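Long-range contact in aminotransferase class-III (Ochrobactrum anthropi, PDB 5GHG), which probably transfers amino groups between amines and keto compounds as an omega-transaminase, using a pyridoxal-phosphate cofactor captured here in its aminated form: residues 150-155 / 223-228. The protein carries 1 engineered substitution. Sequence-based numbering, arbitrary orientation.
With PMP (4'-deoxy-4'-aminopyridoxal-5'-phosphate), chain C.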
ATOM      1  N   GLY B 150      -8.377  -5.447 -17.530  1.00  4.36           N
ATOM      2  CA  GLY B 150      -8.672  -5.485 -16.115  1.00  3.95           C
ATOM      3  C   GLY B 150      -7.709  -4.611 -15.320  1.00  2.27           C
ATOM      4  O   GLY B 150      -6.599  -4.311 -15.755  1.00  3.17           O
ATOM      5  N   TYR B 151      -8.137  -4.196 -14.139  1.00  3.75           N
ATOM      6  CA  TYR B 151      -7.281  -3.371 -13.284  1.00  3.10           C
ATOM      7  C   TYR B 151      -7.383  -3.864 -11.852  1.00  2.61           C
ATOM      8  O   TYR B 151      -8.476  -3.920 -11.283  1.00  3.36           O
ATOM      9  CB  TYR B 151      -7.660  -1.892 -13.352  1.00  2.60           C
ATOM     10  CG  TYR B 151      -6.686  -1.020 -12.603  1.00  4.64           C
ATOM     11  CD1 TYR B 151      -6.834  -0.778 -11.239  1.00  5.67           C
ATOM     12  CD2 TYR B 151      -5.592  -0.458 -13.253  1.00  5.72           C
ATOM     13  CE1 TYR B 151      -5.923   0.014 -10.539  1.00  6.41           C
ATOM     14  CE2 TYR B 151      -4.683   0.339 -12.563  1.00  7.10           C
ATOM     15  CZ  TYR B 151      -4.849   0.558 -11.212  1.00  5.76           C
ATOM     16  OH  TYR B 151      -3.951   1.359 -10.544  1.00  5.12           O
ATOM     17  N   HIS B 152      -6.249  -4.199 -11.272  1.00  2.65           N
ATOM     18  CA  HIS B 152      -6.227  -4.849  -9.978  1.00  2.52           C
ATOM     19  C   HIS B 152      -5.181  -4.271  -9.038  1.00  2.63           C
ATOM     20  O   HIS B 152      -4.969  -4.827  -7.952  1.00  2.77           O
ATOM     21  CB  HIS B 152      -6.025  -6.356 -10.176  1.00  3.04           C
ATOM     22  CG  HIS B 152      -7.069  -6.968 -11.050  1.00  2.40           C
ATOM     23  ND1 HIS B 152      -8.374  -7.121 -10.648  1.00  3.46           N
ATOM     24  CD2 HIS B 152      -7.008  -7.423 -12.322  1.00  2.15           C
ATOM     25  CE1 HIS B 152      -9.076  -7.656 -11.639  1.00  3.27           C
ATOM     26  NE2 HIS B 152      -8.273  -7.848 -12.659  1.00  2.21           N
ATOM     27  N   GLY B 153      -4.543  -3.171  -9.411  1.00  2.20           N
ATOM     28  CA  GLY B 153      -3.601  -2.487  -8.539  1.00  3.04           C
ATOM     29  C   GLY B 153      -2.204  -2.475  -9.120  1.00  2.92           C
ATOM     30  O   GLY B 153      -1.984  -2.806 -10.297  1.00  2.96           O
ATOM     31  N   VAL B 154      -1.249  -2.085  -8.285  1.00  2.00           N
ATOM     32  CA  VAL B 154       0.059  -1.665  -8.776  1.00  2.16           C
ATOM     33  C   VAL B 154       1.235  -2.230  -7.975  1.00  3.85           C
ATOM     34  O   VAL B 154       2.361  -1.772  -8.155  1.00  5.15           O
ATOM     35  CB  VAL B 154       0.152  -0.136  -8.809  1.00  2.92           C
ATOM     36  CG1 VAL B 154      -0.936   0.460  -9.688  1.00  3.59           C
ATOM     37  CG2 VAL B 154       0.070   0.435  -7.390  1.00  3.32           C
ATOM     38  N   THR B 155       1.016  -3.200  -7.088  1.00  2.56           N
ATOM     39  CA  THR B 155       2.212  -3.887  -6.614  1.00  3.45           C
ATOM     40  C   THR B 155       2.774  -4.731  -7.752  1.00  3.24           C
ATOM     41  O   THR B 155       2.148  -4.894  -8.802  1.00  3.93           O
ATOM     42  CB  THR B 155       1.953  -4.784  -5.398  1.00  4.59           C
ATOM     43  OG1 THR B 155       1.139  -5.889  -5.776  1.00  5.09           O
ATOM     44  CG2 THR B 155       1.318  -4.026  -4.243  1.00  5.05           C
ATOM     45  N   ILE B 223      -9.511 -14.052 -11.756  1.00  2.87           N
ATOM     46  CA  ILE B 223      -9.885 -12.805 -11.104  1.00  2.41           C
ATOM     47  C   ILE B 223     -10.588 -11.890 -12.105  1.00  3.09           C
ATOM     48  O   ILE B 223     -10.141 -11.741 -13.245  1.00  3.53           O
ATOM     49  CB  ILE B 223      -8.692 -12.067 -10.458  1.00  2.45           C
ATOM     50  CG1 ILE B 223      -9.207 -10.813  -9.750  1.00  2.00           C
ATOM     51  CG2 ILE B 223      -7.640 -11.696 -11.505  1.00  2.00           C
ATOM     52  CD1 ILE B 223      -8.219 -10.183  -8.761  1.00  4.08           C
ATOM     53  N   GLY B 224     -11.691 -11.288 -11.663  1.00  2.87           N
ATOM     54  CA  GLY B 224     -12.363 -10.295 -12.466  1.00  4.82           C
ATOM     55  C   GLY B 224     -13.162  -9.277 -11.661  1.00  4.62           C
ATOM     56  O   GLY B 224     -13.762  -9.603 -10.631  1.00  6.58           O
ATOM     57  N   GLU B 225     -13.161  -8.047 -12.133  1.00  5.01           N
ATOM     58  CA  GLU B 225     -14.147  -7.069 -11.709  1.00  5.02           C
ATOM     59  C   GLU B 225     -15.494  -7.407 -12.352  1.00  4.78           C
ATOM     60  O   GLU B 225     -15.537  -7.758 -13.533  1.00  4.23           O
ATOM     61  CB  GLU B 225     -13.731  -5.664 -12.148  1.00  4.89           C
ATOM     62  CG  GLU B 225     -12.306  -5.285 -11.794  1.00  6.18           C
ATOM     63  CD  GLU B 225     -11.721  -4.267 -12.780  1.00  9.35           C
ATOM     64  OE1 GLU B 225     -11.052  -4.689 -13.754  1.00  7.07           O
ATOM     65  OE2 GLU B 225     -11.967  -3.050 -12.577  1.00  9.35           O
ATOM     66  N   PRO B 226     -16.599  -7.275 -11.616  1.00  5.07           N
ATOM     67  CA  PRO B 226     -17.913  -7.460 -12.268  1.00  5.78           C
ATOM     68  C   PRO B 226     -18.060  -6.546 -13.481  1.00  7.41           C
ATOM     69  O   PRO B 226     -18.442  -6.996 -14.572  1.00  5.75           O
ATOM     70  CB  PRO B 226     -18.910  -7.143 -11.150  1.00  6.58           C
ATOM     71  CG  PRO B 226     -18.169  -7.477  -9.885  1.00  8.02           C
ATOM     72  CD  PRO B 226     -16.729  -7.077 -10.160  1.00  5.39           C
ATOM     73  N   VAL B 227     -17.736  -5.270 -13.300  1.00  7.34           N
ATOM     74  CA  VAL B 227     -17.616  -4.280 -14.371  1.00  8.67           C
ATOM     75  C   VAL B 227     -16.201  -3.709 -14.281  1.00  7.44           C
ATOM     76  O   VAL B 227     -15.766  -3.308 -13.202  1.00  7.45           O
ATOM     77  CB  VAL B 227     -18.651  -3.136 -14.187  1.00 10.45           C
ATOM     78  CG1 VAL B 227     -18.374  -2.012 -15.172  1.00 10.09           C
ATOM     79  CG2 VAL B 227     -20.075  -3.653 -14.342  1.00 11.77           C
ATOM     80  N   MET B 228     -15.493  -3.664 -15.402  1.00  4.82           N
ATOM     81  CA  MET B 228     -14.124  -3.145 -15.394  1.00  6.61           C
ATOM     82  C   MET B 228     -14.147  -1.631 -15.274  1.00  7.11           C
ATOM     83  O   MET B 228     -14.726  -0.951 -16.122  1.00 10.58           O
ATOM     84  CB  MET B 228     -13.377  -3.551 -16.658  1.00  5.92           C
ATOM     85  CG  MET B 228     -13.038  -5.020 -16.739  1.00  9.90           C
ATOM     86  SD  MET B 228     -12.397  -5.435 -18.384  1.00 14.26           S
ATOM     87  CE  MET B 228     -11.709  -7.052 -18.055  1.00  7.63           C
TER
HETATM   88  N1  PMP C 501      -8.869  -3.258  -8.011  1.00  6.58           N
HETATM   89  C2  PMP C 501      -9.658  -2.366  -8.670  1.00  5.51           C
HETATM   90  C2A PMP C 501     -10.847  -2.876  -9.427  1.00  8.48           C
HETATM   91  C3  PMP C 501      -9.357  -0.987  -8.681  1.00 12.04           C
HETATM   92  O3  PMP C 501     -10.146  -0.154  -9.433  1.00 15.43           O
HETATM   93  C4  PMP C 501      -8.230  -0.509  -7.948  1.00  9.85           C
HETATM   94  C4A PMP C 501      -7.872   0.963  -7.831  1.00 15.20           C
HETATM   95  N4A PMP C 501      -8.045   1.731  -9.037  1.00 20.42           N
HETATM   96  C5  PMP C 501      -7.445  -1.472  -7.260  1.00  7.08           C
HETATM   97  C6  PMP C 501      -7.811  -2.809  -7.253  1.00  4.82           C
HETATM   98  C5A PMP C 501      -6.215  -1.096  -6.491  1.00  4.42           C
HETATM   99  O4P PMP C 501      -6.566  -0.342  -5.329  1.00  8.47           O
HETATM  100  P   PMP C 501      -5.461   0.691  -4.692  1.00  9.27           P
HETATM  101  O1P PMP C 501      -4.175  -0.034  -4.527  1.00  7.47           O
HETATM  102  O2P PMP C 501      -6.091   1.115  -3.378  1.00 10.53           O
HETATM  103  O3P PMP C 501      -5.272   1.847  -5.649  1.00  7.89           O
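Glu225, a buried carboxylate, turns one oxygen to the backbone N-H of Tyr151 while the other packs near the methyl carbon of the cofactor. Tyr151 N donates to Glu225 OE1 at 3.0 Å, a nearly straight bond (162°) that arrives from above the carboxylate plane, 50° out of it. The other oxygen, OE2, stands 3.3 Å from C2A of PMP and is hydrogen-bonded to Gly229 N. Two backbone N-H groups, one from each of two adjacent loops, thus grip one carboxylate, fix its rotation and hold it beside the cofactor. An alanine in place of Glu225 would probably leave both N-H groups, of Tyr151 and Gly229, without their acceptor and open a gap beside the cofactor methyl. Next along the chain from Tyr151, the His152 imidazole lies against Ile223, whose CD1 touches ND1 at 3.6 Å while CG2 sits over one ring face near its rim. Ile223 CG1 is anti to the backbone N (chi1 -177°), which carries the CG1-CD1 arm along the ND1-CE1 side of the ring. ND1 itself is hydrogen-bonded to Asp258, another cofactor-pocket residue. Met228 rests its CE methyl on Gly150, 3.7 Å from the glycine N. Tyr151 CE1 approaches PMP N4A at 3.1 Å, and its OH is hydrogen-bonded to the Tyr20 hydroxyl. The loop after strand 143-147 here meets the end of its parallel neighbour 219-224 and the loop that follows, lining the cofactor pocket of a class-III, fold-type I aminotransferase.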